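Long-range contacts in alpha-toxin (Clostridium novyi, PDB 2VK9), which is a large clostridial toxin whose catalytic part joins an N-terminal helical region to a domain of the GT-A glycosyltransferase fold: residues I363-L368 with I390-S395; N399-Q404 with P477-S482. One frame throughout, in Å; residues are numbered along the deposited sequence.

Contact 1 of 2, residues I363-L368 with I390-S395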
# COMPACT_ATOMS: atom_id res chain seq x y z
N ILE A 363 -15.68 14.52 4.59
CA ILE A 363 -15.67 13.47 3.58
C ILE A 363 -16.75 12.43 3.88
O ILE A 363 -16.61 11.66 4.83
CB ILE A 363 -14.28 12.78 3.50
CG1 ILE A 363 -13.18 13.82 3.26
CG2 ILE A 363 -14.28 11.68 2.43
CD1 ILE A 363 -11.78 13.35 3.62
N LYS A 364 -17.81 12.40 3.08
CA LYS A 364 -18.85 11.36 3.23
C LYS A 364 -18.27 9.97 2.97
O LYS A 364 -17.61 9.75 1.96
CB LYS A 364 -20.05 11.58 2.29
CG LYS A 364 -20.55 13.00 2.12
CD LYS A 364 -21.36 13.49 3.29
CE LYS A 364 -21.90 14.91 2.99
NZ LYS A 364 -22.17 15.72 4.23
N ILE A 365 -18.51 9.03 3.86
CA ILE A 365 -17.97 7.69 3.68
C ILE A 365 -18.89 6.64 4.29
O ILE A 365 -19.35 6.77 5.42
CB ILE A 365 -16.53 7.55 4.22
CG1 ILE A 365 -15.98 6.17 3.89
CG2 ILE A 365 -16.47 7.79 5.70
CD1 ILE A 365 -14.47 6.08 3.88
N SER A 366 -19.15 5.59 3.51
CA SER A 366 -19.97 4.48 3.98
C SER A 366 -19.16 3.62 4.94
O SER A 366 -17.97 3.42 4.74
CB SER A 366 -20.45 3.65 2.79
OG SER A 366 -21.28 2.59 3.23
N GLN A 367 -19.81 3.11 5.99
CA GLN A 367 -19.15 2.21 6.94
C GLN A 367 -18.72 0.87 6.32
O GLN A 367 -18.05 0.07 6.96
CB GLN A 367 -20.03 1.97 8.17
CG GLN A 367 -21.26 1.13 7.89
CD GLN A 367 -21.93 0.64 9.16
OE1 GLN A 367 -21.27 0.27 10.15
NE2 GLN A 367 -23.27 0.61 9.14
N LEU A 368 -19.12 0.64 5.07
CA LEU A 368 -18.79 -0.58 4.35
C LEU A 368 -17.50 -0.45 3.55
O LEU A 368 -16.84 -1.45 3.28
CB LEU A 368 -19.94 -0.96 3.41
CG LEU A 368 -21.32 -1.35 3.98
CD1 LEU A 368 -22.34 -1.42 2.86
CD2 LEU A 368 -21.27 -2.67 4.75
N ILE A 390 -8.83 6.63 3.09
CA ILE A 390 -9.81 7.21 4.00
C ILE A 390 -10.69 6.11 4.54
O ILE A 390 -11.27 5.36 3.76
CB ILE A 390 -10.69 8.26 3.32
CG1 ILE A 390 -9.85 9.39 2.74
CG2 ILE A 390 -11.71 8.81 4.31
CD1 ILE A 390 -10.58 10.24 1.74
N SER A 391 -10.77 6.00 5.86
CA SER A 391 -11.61 5.00 6.50
C SER A 391 -11.85 5.36 7.94
O SER A 391 -10.94 5.83 8.61
CB SER A 391 -10.92 3.64 6.47
OG SER A 391 -11.57 2.70 7.32
N ASN A 392 -13.07 5.14 8.43
CA ASN A 392 -13.34 5.10 9.87
C ASN A 392 -12.91 3.76 10.46
O ASN A 392 -12.80 2.79 9.72
CB ASN A 392 -14.81 5.42 10.16
CG ASN A 392 -15.10 6.89 10.03
OD1 ASN A 392 -14.26 7.72 10.37
ND2 ASN A 392 -16.27 7.23 9.51
N ASN A 393 -12.62 3.70 11.76
CA ASN A 393 -12.03 2.45 12.28
C ASN A 393 -12.98 1.26 12.32
O ASN A 393 -12.54 0.11 12.38
CB ASN A 393 -11.27 2.63 13.60
CG ASN A 393 -12.11 3.19 14.71
OD1 ASN A 393 -13.18 2.69 15.03
ND2 ASN A 393 -11.61 4.23 15.34
N ASP A 394 -14.28 1.54 12.26
CA ASP A 394 -15.29 0.51 12.36
C ASP A 394 -15.77 0.06 10.99
O ASP A 394 -16.86 -0.50 10.85
CB ASP A 394 -16.46 0.98 13.24
CG ASP A 394 -17.27 2.12 12.61
OD1 ASP A 394 -16.80 2.76 11.63
OD2 ASP A 394 -18.39 2.39 13.11
N SER A 395 -14.93 0.29 9.98
CA SER A 395 -15.23 -0.06 8.59
C SER A 395 -15.07 -1.54 8.27
O SER A 395 -14.12 -2.20 8.70
CB SER A 395 -14.36 0.77 7.64
OG SER A 395 -14.38 0.21 6.35
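Gln367 and Ser395 bring the two backbones closest, their CA atoms 4.8 Å apart, whereas Ile365 and Ser391 are separated by 7.5 Å between CA atoms. Segment 363-368 is an irregular loop leading toward strand 371-376. Residues 390-395 carry the end of strand 382-391 through a type I beta turn, Asn392 to Ser395, into helix 396-422 of the GT-A-type domain. At the close end, Ser395 CA directs its hydrogen at Gln367 O in a CH-O contact of 3.3 Å. Serine suits the N-cap because its short side chain brings a hydroxyl to the helix start: OG makes a weak bond to Leu398 N and a hydrogen bond to Glu369 O.

At the wide end, branched isoleucines fill the gap. Ile363 and Ile390 meet tip to tip, CD1 to CD1, at 3.8 Å. Ile365 has CG1 anti to the backbone N (chi1 -175°), and its CD1 packs on Ile390 CG2 at 3.9 Å, beside the backbone of the strand end. The other branch, CG2, lies 3.9 Å from Asn392 ND2, the two side chains passing alongside with opposite headings. Asn392 can border this apolar group because its amide is satisfied further on: ND2 bonds Ile95 O, and OD1 accepts from Ser97 N. Residues 94-97 thus border both segments, also pairing with the backbones of Ile363 and Ile365. Within the turn, Asn392 O accepts from Ser395 N on one face of its plane and from Ser391 OG, 2.7 Å away, on the opposite face.

Contact 2 of 2, residues N399-Q404 with P477-S482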
# COMPACT_ATOMS: atom_id res chain seq x y z
N ASN A 399 -11.66 -4.03 8.10
CA ASN A 399 -11.51 -5.34 8.72
C ASN A 399 -11.08 -6.40 7.72
O ASN A 399 -10.29 -7.28 8.07
CB ASN A 399 -12.77 -5.77 9.47
CG ASN A 399 -12.92 -5.05 10.82
OD1 ASN A 399 -14.02 -4.62 11.18
ND2 ASN A 399 -11.81 -4.93 11.57
N ASN A 400 -11.57 -6.29 6.49
CA ASN A 400 -11.13 -7.17 5.42
C ASN A 400 -9.68 -6.94 5.03
O ASN A 400 -8.97 -7.90 4.69
CB ASN A 400 -12.01 -7.00 4.18
CG ASN A 400 -13.39 -7.58 4.36
OD1 ASN A 400 -13.62 -8.46 5.20
ND2 ASN A 400 -14.32 -7.08 3.55
N LEU A 401 -9.25 -5.68 5.07
CA LEU A 401 -7.86 -5.31 4.85
C LEU A 401 -6.92 -5.93 5.88
O LEU A 401 -5.89 -6.49 5.52
CB LEU A 401 -7.70 -3.80 4.83
CG LEU A 401 -6.36 -3.22 4.39
CD1 LEU A 401 -6.05 -3.60 2.96
CD2 LEU A 401 -6.39 -1.71 4.55
N ILE A 402 -7.28 -5.84 7.16
CA ILE A 402 -6.46 -6.39 8.25
C ILE A 402 -6.43 -7.90 8.14
O ILE A 402 -5.40 -8.53 8.40
CB ILE A 402 -6.99 -5.99 9.66
CG1 ILE A 402 -6.82 -4.49 9.90
CG2 ILE A 402 -6.28 -6.79 10.76
CD1 ILE A 402 -7.84 -3.90 10.86
N SER A 403 -7.57 -8.47 7.75
CA SER A 403 -7.71 -9.89 7.50
C SER A 403 -6.81 -10.34 6.33
O SER A 403 -6.05 -11.30 6.48
CB SER A 403 -9.17 -10.23 7.22
OG SER A 403 -9.33 -11.59 6.89
N GLN A 404 -6.88 -9.63 5.21
CA GLN A 404 -5.98 -9.88 4.07
C GLN A 404 -4.52 -9.91 4.50
O GLN A 404 -3.80 -10.87 4.22
CB GLN A 404 -6.15 -8.82 2.99
CG GLN A 404 -7.34 -9.02 2.06
CD GLN A 404 -7.20 -10.20 1.10
OE1 GLN A 404 -6.11 -10.76 0.90
NE2 GLN A 404 -8.32 -10.58 0.48
N PRO A 477 -0.48 -2.39 -2.48
CA PRO A 477 -1.71 -2.19 -3.25
C PRO A 477 -2.53 -3.44 -3.56
O PRO A 477 -3.76 -3.37 -3.56
CB PRO A 477 -1.21 -1.54 -4.54
CG PRO A 477 -0.01 -0.78 -4.12
CD PRO A 477 0.64 -1.61 -3.04
N ASN A 478 -1.88 -4.58 -3.82
CA ASN A 478 -2.62 -5.79 -4.19
C ASN A 478 -3.54 -6.29 -3.09
O ASN A 478 -4.60 -6.83 -3.36
CB ASN A 478 -1.67 -6.92 -4.64
CG ASN A 478 -1.07 -6.67 -6.04
OD1 ASN A 478 -1.38 -5.68 -6.72
ND2 ASN A 478 -0.20 -7.59 -6.47
N ILE A 479 -3.13 -6.10 -1.84
CA ILE A 479 -3.95 -6.53 -0.70
C ILE A 479 -5.16 -5.60 -0.51
O ILE A 479 -6.15 -5.98 0.13
CB ILE A 479 -3.11 -6.66 0.60
CG1 ILE A 479 -2.98 -5.30 1.31
CG2 ILE A 479 -1.73 -7.23 0.29
CD1 ILE A 479 -2.51 -5.38 2.76
N TYR A 480 -5.07 -4.40 -1.06
CA TYR A 480 -6.15 -3.42 -0.98
C TYR A 480 -7.23 -3.73 -1.99
O TYR A 480 -8.42 -3.67 -1.67
CB TYR A 480 -5.63 -1.98 -1.17
CG TYR A 480 -4.87 -1.46 0.02
CD1 TYR A 480 -3.61 -1.98 0.34
CD2 TYR A 480 -5.39 -0.47 0.83
CE1 TYR A 480 -2.91 -1.53 1.42
CE2 TYR A 480 -4.68 -0.00 1.93
CZ TYR A 480 -3.44 -0.55 2.22
OH TYR A 480 -2.71 -0.12 3.30
N SER A 481 -6.81 -4.09 -3.20
CA SER A 481 -7.77 -4.46 -4.23
C SER A 481 -8.39 -5.81 -3.93
O SER A 481 -9.50 -6.08 -4.38
CB SER A 481 -7.14 -4.45 -5.62
OG SER A 481 -5.93 -5.14 -5.61
N SER A 482 -7.71 -6.64 -3.15
CA SER A 482 -8.29 -7.90 -2.71
C SER A 482 -9.23 -7.72 -1.51
O SER A 482 -10.23 -8.44 -1.39
CB SER A 482 -7.22 -8.94 -2.40
OG SER A 482 -6.54 -9.35 -3.58
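Leu401 of helix 396-422 sets a methyl over the ring of Tyr480 of helix 477-488, a CH-pi contact within a buried helix-helix packing. The local axes approach to 9.0 Å, and their N-to-C directions differ by 130°. The tight part gathers round this leucine, whose CG stands anti to the backbone N (chi1 -170°) and whose forked end suits an aromatic neighbour. CD1 sits 3.7 Å from the centroid of the Tyr480 ring, almost on the ring normal, while CD2 lies 3.6 Å from Tyr480 CE2. The same CD1 also meets Ile479 CG1 at 3.9 Å, so one methyl touches both an aromatic ring and an aliphatic branch.

At Gln404 the contact turns more polar: its CG passes Ile479 O at 3.8 Å. The chain then bends at chi2 (-71°), which brings CD beside Ser482 CB. A glutamine fits here because both ends of that buried amide find partners, OE1 on Arg408 and NE2 on Thr494 O and Asp486. On the solvent side, the partly exposed Asn400 barely meets helix 477-482 and turns its ND2 to Thr487. Ser482 offers its CB to the amide, 3.7 Å from Gln404 CD, while its OG pairs with Asp496 O.

Overall arrangement
Contacts 1 and 2 lie in series along the chain, their centres about 15 Å apart. Segment 390-395 closes strand 382-391 and leads directly into helix 396-422, whose early turns supply segment 399-404, so the two contacts involve consecutive elements of the chain. Both are mostly buried, but the centre of contact 1 lies about 18 Å from the centre of the chain, that of contact 2 about 9 Å; contact 1 includes the exposed Asp394, whereas all the touching residues of contact 2 are buried. In the outer one, irregular backbone is tied by polar bonds to its surroundings and aliphatic tips fill between; in the inner one, regular helices meet through a leucine-tyrosine pair and a buried amide.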